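Side-chain contacts in 4-methyl-5(B-hydroxyethyl)-thiazole monophosphate biosynthesis enzyme (Vibrio cholerae O1 biovar El Tor, PDB 3OT1), which is of unknown function but belongs to the DJ-1/PfpI family and may take part in thiazole monophosphate biosynthesis: residues T165-E168 and F169-M173; H185-P189 and M190-P194; L176-G179 and V180-Q184. All blocks are in the same frame, centred on the assembly; numbering follows the deposited sequence. Where two conformers were deposited one is given.

Contact 1 of 3, residues T165-E168 and F169-M173; sequences TALE and FALAM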
loop_
_atom_site.group_PDB
_atom_site.type_symbol
_atom_site.label_atom_id
_atom_site.label_comp_id
_atom_site.label_asym_id
_atom_site.label_seq_id
_atom_site.Cartn_x
_atom_site.Cartn_y
_atom_site.Cartn_z
ATOM N N THR A 165 5.135 -6.864 -4.337
ATOM C CA THR A 165 6.396 -6.328 -4.856
ATOM C C THR A 165 6.369 -4.816 -5.029
ATOM O O THR A 165 7.352 -4.240 -5.490
ATOM C CB THR A 165 6.808 -6.999 -6.205
ATOM O OG1 THR A 165 5.910 -6.577 -7.229
ATOM C CG2 THR A 165 6.857 -8.530 -6.096
ATOM N N ALA A 166 5.277 -4.156 -4.663
ATOM C CA ALA A 166 5.110 -2.758 -4.982
ATOM C C ALA A 166 6.124 -1.867 -4.248
ATOM O O ALA A 166 6.613 -0.900 -4.808
ATOM C CB ALA A 166 3.675 -2.294 -4.738
ATOM N N LEU A 167 6.386 -2.166 -2.973
ATOM C CA LEU A 167 7.373 -1.404 -2.234
ATOM C C LEU A 167 8.776 -1.569 -2.852
ATOM O O LEU A 167 9.512 -0.599 -3.056
ATOM C CB LEU A 167 7.322 -1.845 -0.792
ATOM C CG LEU A 167 8.193 -1.105 0.188
ATOM C CD1 LEU A 167 8.073 0.383 0.005
ATOM C CD2 LEU A 167 7.834 -1.522 1.621
ATOM N N GLU A 168 9.145 -2.813 -3.167
ATOM C CA GLU A 168 10.414 -3.094 -3.826
ATOM C C GLU A 168 10.522 -2.332 -5.140
ATOM O O GLU A 168 11.567 -1.768 -5.453
ATOM C CB GLU A 168 10.532 -4.597 -4.104
ATOM C CG GLU A 168 10.687 -5.434 -2.860
ATOM C CD GLU A 168 10.229 -6.857 -3.094
ATOM O OE1 GLU A 168 10.974 -7.618 -3.719
ATOM O OE2 GLU A 168 9.108 -7.211 -2.679
ATOM N N PHE A 169 9.446 -2.297 -5.899
ATOM C CA PHE A 169 9.371 -1.599 -7.185
ATOM C C PHE A 169 9.557 -0.097 -7.008
ATOM O O PHE A 169 10.342 0.533 -7.739
ATOM C CB PHE A 169 8.005 -1.950 -7.787
ATOM C CG PHE A 169 7.541 -1.121 -8.960
ATOM C CD1 PHE A 169 8.069 -1.295 -10.228
ATOM C CD2 PHE A 169 6.465 -0.271 -8.823
ATOM C CE1 PHE A 169 7.539 -0.638 -11.294
ATOM C CE2 PHE A 169 5.951 0.415 -9.896
ATOM C CZ PHE A 169 6.500 0.234 -11.135
ATOM N N ALA A 170 8.797 0.520 -6.099
ATOM C CA ALA A 170 8.901 1.953 -5.874
ATOM C C ALA A 170 10.311 2.348 -5.389
ATOM O O ALA A 170 10.850 3.370 -5.822
ATOM C CB ALA A 170 7.829 2.420 -4.918
ATOM N N LEU A 171 10.893 1.548 -4.511
ATOM C CA LEU A 171 12.247 1.807 -4.039
ATOM C C LEU A 171 13.266 1.667 -5.168
ATOM O O LEU A 171 14.213 2.459 -5.233
ATOM C CB LEU A 171 12.579 0.904 -2.862
ATOM C CG LEU A 171 11.791 1.246 -1.585
ATOM C CD1 LEU A 171 11.844 0.076 -0.595
ATOM C CD2 LEU A 171 12.228 2.561 -0.949
ATOM N N ALA A 172 13.077 0.699 -6.059
ATOM C CA ALA A 172 13.951 0.566 -7.230
ATOM C C ALA A 172 13.832 1.791 -8.133
ATOM O O ALA A 172 14.829 2.255 -8.688
ATOM C CB ALA A 172 13.585 -0.688 -8.011
HETATM N N MSE A 173 12.622 2.325 -8.285
HETATM C CA MSE A 173 12.446 3.562 -9.037
HETATM C C MSE A 173 13.281 4.688 -8.447
HETATM O O MSE A 173 13.950 5.416 -9.170
HETATM C CB MSE A 173 10.989 4.018 -9.045
HETATM C CG MSE A 173 10.017 3.260 -9.903
HETATM SE SE MSE A 173 8.277 4.067 -9.938
HETATM C CE MSE A 173 8.891 5.402 -10.621
#
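Leu167 and Leu171, one helical turn apart, lie side by side and point the same way, their CD1 methyls 3.8 Å from each other. Leu167 places CG anti to its own nitrogen (chi1 -175°), which leans the branch along the helix toward Leu171, although its CB starts out away from the following segment. Leu171 settles with CG 3.3 Å from Leu167 O. That carbonyl also accepts the Leu171 N-H at 2.9 Å, with the donor tilted 20° from the carbonyl plane, so the side chain of Leu171 borders the oxygen that its own N-H bonds. Around the helix, Phe169 sets CB 3.3 Å from Thr165 O, the acceptor of its own N-H, and Ala166 O comes near the plane of its ring at the edge.

This is the first part of helix 166-178 in the alpha/beta fold of the DJ-1/PfpI family, and Phe169 and Met173, a selenomethionine, pack on strands 106-110 and 157-160 of the central sheet. Helix 22-34 covers a further part through Thr31, which touches Leu167, Ala170 and Leu171.

Glu168 belongs to the looser, partly exposed side. With CG anti to its carbonyl carbon (chi1 -69°), the chain runs extended beyond CG, away from the following turn, and OE2 forms a salt bridge with Arg148 NH2 and a hydrogen bond with Gln196 NE2. Only the root of this residue joins the helical contact: its carbonyl accepts the Ala172 N-H at 3.0 Å, and Ala172 CB sits 3.4 Å from the same oxygen.

Contact 2 of 3, residues H185-P189 and M190-P194; sequences HVAAP and MVLHP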
loop_
_atom_site.group_PDB
_atom_site.type_symbol
_atom_site.label_atom_id
_atom_site.label_comp_id
_atom_site.label_asym_id
_atom_site.label_seq_id
_atom_site.Cartn_x
_atom_site.Cartn_y
_atom_site.Cartn_z
ATOM N N HIS A 185 17.993 5.224 2.319
ATOM C CA HIS A 185 17.534 6.053 3.406
ATOM C C HIS A 185 16.022 6.042 3.500
ATOM O O HIS A 185 15.486 6.046 4.606
ATOM C CB HIS A 185 18.066 7.486 3.258
ATOM C CG HIS A 185 19.499 7.649 3.672
ATOM N ND1 HIS A 185 19.867 8.226 4.868
ATOM C CD2 HIS A 185 20.650 7.262 3.075
ATOM C CE1 HIS A 185 21.184 8.241 4.959
ATOM N NE2 HIS A 185 21.685 7.648 3.894
ATOM N N VAL A 186 15.323 6.012 2.365
ATOM C CA VAL A 186 13.869 5.952 2.355
ATOM C C VAL A 186 13.384 4.565 2.802
ATOM O O VAL A 186 12.378 4.431 3.502
ATOM C CB VAL A 186 13.333 6.338 0.950
ATOM C CG1 VAL A 186 11.821 6.041 0.819
ATOM C CG2 VAL A 186 13.649 7.800 0.674
ATOM N N ALA A 187 14.106 3.526 2.403
ATOM C CA ALA A 187 13.711 2.166 2.752
ATOM C C ALA A 187 13.827 1.848 4.234
ATOM O O ALA A 187 13.029 1.085 4.764
ATOM C CB ALA A 187 14.546 1.140 1.951
ATOM N N ALA A 188 14.813 2.391 4.916
ATOM C CA ALA A 188 15.108 1.948 6.269
ATOM C C ALA A 188 13.880 2.044 7.201
ATOM O O ALA A 188 13.537 1.063 7.887
ATOM C CB ALA A 188 16.320 2.721 6.827
ATOM N N PRO A 189 13.169 3.178 7.223
ATOM C CA PRO A 189 11.970 3.274 8.095
ATOM C C PRO A 189 10.770 2.465 7.710
ATOM O O PRO A 189 9.765 2.461 8.426
ATOM C CB PRO A 189 11.545 4.741 7.940
ATOM C CG PRO A 189 12.680 5.415 7.410
ATOM C CD PRO A 189 13.474 4.468 6.596
HETATM N N MSE A 190 10.841 1.764 6.635
HETATM C CA MSE A 190 9.646 1.206 6.197
HETATM C C MSE A 190 9.468 -0.232 6.714
HETATM O O MSE A 190 8.408 -0.792 6.526
HETATM C CB MSE A 190 9.580 1.433 4.710
HETATM C CG MSE A 190 9.762 2.915 4.391
HETATM SE SE MSE A 190 9.539 3.210 2.529
HETATM C CE MSE A 190 7.626 2.996 2.413
ATOM N N VAL A 191 10.462 -0.792 7.419
ATOM C CA VAL A 191 10.377 -2.141 8.031
ATOM C C VAL A 191 10.117 -3.181 6.939
ATOM O O VAL A 191 9.269 -4.066 7.051
ATOM C CB VAL A 191 9.370 -2.254 9.226
ATOM C CG1 VAL A 191 9.739 -3.437 10.088
ATOM C CG2 VAL A 191 9.373 -0.963 10.054
ATOM N N LEU A 192 10.893 -3.072 5.855
ATOM C CA LEU A 192 10.950 -4.123 4.846
ATOM C C LEU A 192 11.384 -5.423 5.496
ATOM O O LEU A 192 12.061 -5.421 6.513
ATOM C CB LEU A 192 11.975 -3.787 3.755
ATOM C CG LEU A 192 11.558 -2.828 2.643
ATOM C CD1 LEU A 192 11.322 -1.420 3.137
ATOM C CD2 LEU A 192 12.616 -2.867 1.547
ATOM N N HIS A 193 11.028 -6.524 4.842
ATOM C CA HIS A 193 11.594 -7.787 5.205
ATOM C C HIS A 193 13.098 -7.660 4.932
ATOM O O HIS A 193 13.511 -7.044 3.947
ATOM C CB HIS A 193 10.984 -8.935 4.379
ATOM C CG HIS A 193 11.452 -10.288 4.816
ATOM N ND1 HIS A 193 12.678 -10.795 4.458
ATOM C CD2 HIS A 193 10.890 -11.198 5.645
ATOM C CE1 HIS A 193 12.849 -11.970 5.039
ATOM N NE2 HIS A 193 11.770 -12.244 5.757
ATOM N N PRO A 194 13.948 -8.251 5.778
ATOM C CA PRO A 194 15.392 -8.170 5.570
ATOM C C PRO A 194 15.864 -8.513 4.148
ATOM O O PRO A 194 16.780 -7.827 3.645
ATOM C CB PRO A 194 15.922 -9.167 6.592
ATOM C CG PRO A 194 14.972 -8.964 7.723
ATOM C CD PRO A 194 13.634 -8.898 7.065
HETATM O O HOH W 1 13.232 -1.444 5.995
#
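Val186 and Met190, a selenomethionine, run side by side in the same direction, with Val186 CG1 4.0 Å from SE of Met190. The Met190 chain starts with CG anti to its carbonyl carbon (chi1 -54°), which carries CG to 3.2 Å from Val186 O before the chain bends at its last torsion. Carbonyl and methyl of the valine thus both border the methionine side chain. The backbone N of the same methionine donates to Ala187 O at 3.0 Å, reaching the oxygen from above the carbonyl plane rather than along a lone pair.

Leu192 approaches the same carbonyl from further along the chain. Its CD1 lies 3.4 Å from Ala187 O and 4.3 Å from Ala187 CB, so an apolar branch borders the oxygen as well. A water ties Ala187 O of the helix to Leu192 N of the loop, donating to the first at 2.8 Å and accepting from the second at 2.9 Å. Between them Val191 has positive phi (59°), where the backbone changes direction.

Met190 and Leu192 also pack on Leu167 of helix 166-178, while Pro189 O and Leu192 O accept hydrogen bonds from side chains of the other subunit. The motif is a helix C-terminus that passes through a short 3-10 turn into Met190, followed by a loop whose His193 N-caps helix 194-201 through ND1 to Gln195 N.

Contact 3 of 3, residues L176-G179 and V180-Q184; sequences LLAG and VELAQ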
loop_
_atom_site.group_PDB
_atom_site.type_symbol
_atom_site.label_atom_id
_atom_site.label_comp_id
_atom_site.label_asym_id
_atom_site.label_seq_id
_atom_site.Cartn_x
_atom_site.Cartn_y
_atom_site.Cartn_z
ATOM N N LEU A 176 16.967 4.187 -9.252
ATOM C CA LEU A 176 17.275 4.534 -10.644
ATOM C C LEU A 176 17.283 6.026 -10.878
ATOM O O LEU A 176 18.131 6.549 -11.603
ATOM C CB LEU A 176 16.268 3.870 -11.591
ATOM C CG LEU A 176 16.413 2.361 -11.719
ATOM C CD1 LEU A 176 15.193 1.752 -12.344
ATOM C CD2 LEU A 176 17.664 1.980 -12.513
ATOM N N LEU A 177 16.320 6.726 -10.297
ATOM C CA LEU A 177 16.135 8.161 -10.579
ATOM C C LEU A 177 17.064 9.054 -9.758
ATOM O O LEU A 177 17.453 10.123 -10.213
ATOM C CB LEU A 177 14.692 8.572 -10.334
ATOM C CG LEU A 177 13.678 8.018 -11.335
ATOM C CD1 LEU A 177 12.264 8.226 -10.850
ATOM C CD2 LEU A 177 13.900 8.640 -12.703
ATOM N N ALA A 178 17.396 8.647 -8.546
ATOM C CA ALA A 178 18.053 9.523 -7.575
ATOM C C ALA A 178 19.210 8.871 -6.853
ATOM O O ALA A 178 19.844 9.536 -6.047
ATOM C CB ALA A 178 17.056 10.058 -6.559
ATOM N N GLY A 179 19.486 7.604 -7.127
ATOM C CA GLY A 179 20.633 6.915 -6.565
ATOM C C GLY A 179 20.257 5.985 -5.433
ATOM O O GLY A 179 19.277 6.201 -4.720
ATOM N N VAL A 180 21.053 4.938 -5.266
ATOM C CA VAL A 180 20.752 3.944 -4.251
ATOM C C VAL A 180 20.864 4.528 -2.828
ATOM O O VAL A 180 20.173 4.059 -1.929
ATOM C CB VAL A 180 21.604 2.665 -4.444
ATOM C CG1 VAL A 180 23.002 2.883 -3.930
ATOM C CG2 VAL A 180 20.912 1.452 -3.787
ATOM N N GLU A 181 21.699 5.539 -2.607
ATOM C CA GLU A 181 21.808 6.085 -1.278
ATOM C C GLU A 181 20.466 6.645 -0.777
ATOM O O GLU A 181 20.029 6.327 0.314
ATOM C CB GLU A 181 22.923 7.130 -1.245
ATOM C CG GLU A 181 23.129 7.745 0.117
ATOM C CD GLU A 181 24.200 8.827 0.101
ATOM O OE1 GLU A 181 24.735 9.136 -0.981
ATOM O OE2 GLU A 181 24.545 9.351 1.159
ATOM N N LEU A 182 19.804 7.470 -1.567
ATOM C CA LEU A 182 18.502 7.968 -1.179
ATOM C C LEU A 182 17.515 6.802 -1.017
ATOM O O LEU A 182 16.737 6.770 -0.052
ATOM C CB LEU A 182 17.970 8.958 -2.192
ATOM C CG LEU A 182 16.601 9.561 -1.875
ATOM C CD1 LEU A 182 16.549 10.278 -0.517
ATOM C CD2 LEU A 182 16.145 10.462 -2.980
ATOM N N ALA A 183 17.511 5.850 -1.944
ATOM C CA ALA A 183 16.596 4.717 -1.831
ATOM C C ALA A 183 16.801 3.986 -0.502
ATOM O O ALA A 183 15.831 3.615 0.146
ATOM C CB ALA A 183 16.765 3.779 -3.024
ATOM N N GLN A 184 18.060 3.790 -0.107
ATOM C CA GLN A 184 18.352 3.109 1.166
ATOM C C GLN A 184 17.831 3.904 2.351
ATOM O O GLN A 184 17.292 3.326 3.305
ATOM C CB GLN A 184 19.844 2.888 1.333
ATOM C CG GLN A 184 20.423 1.884 0.370
ATOM C CD GLN A 184 21.953 1.865 0.435
ATOM O OE1 GLN A 184 22.610 2.920 0.432
ATOM N NE2 GLN A 184 22.519 0.683 0.504
HETATM O O HOH W 2 21.123 8.986 -3.708
#
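Ala178 and Leu182 meet across a tight helix-to-helix connection in which Gly179 both leaves helix 166-178, with positive phi (103°), and serves as the N-cap position of helix 180-187. At the backbone angles of Gly179, a CB would be jammed against the carbonyl oxygen of Ala178, a restriction that glycine escapes. The chain changes direction around this residue.

Val180 is the first residue of the new helix. Its CG1 stands between the backbone N and the carbonyl carbon (chi1 78°), and its carbonyl accepts the Gln184 N-H at 2.8 Å. Glu181 follows, exposed and extended, with its carboxylate leading away from the junction.

Leu182 turns back. Its CB points toward the first helix, and CG lies anti to the backbone nitrogen (chi1 -179°), beside the carbonyl carbon; from there the CD2 methyl comes within 3.7 Å of Ala178 CB, and the leucine also packs on Ile174. This apolar touch lies at the surface, both alanine and leucine being at least partly accessible. The backbone of the same two residues is joined by a water, which donates to Ala178 O at 2.7 Å and accepts from Leu182 N at 2.9 Å.

Ala183 is the buried member, resting on Ile174 and Ala175 of helix 166-178. Its N-H points almost straight at Gly179 O, but the 3.3 Å separation of Ala183 N and Gly179 O makes this a weak bond. Gln184, next in sequence, sends NE2 to a hydrogen bond with Ser201 OG.

In the fold
The three contacts follow one stretch of chain in the order 1, 3, 2: helix 166-178, its junction at Gly179, and helix 180-187 with the loop beyond. Contact 1 lies about 11 Å, centre to centre, from each of the others, while contacts 2 and 3 are about 13 Å apart and adjoin only through the sequence. Helix 180-187 folds back against helix 166-178, with Ala187 CB of contact 2 3.9 Å from Leu171 CD1 and Ala183 CB of contact 3 3.6 Å from Leu171 O. The loop after it adds Met190 CE, 3.6 Å from Leu167 CD1, and Leu192 CD2, 3.7 Å from Leu171 CD1. The other subunit touches contacts 1 and 2 but not contact 3.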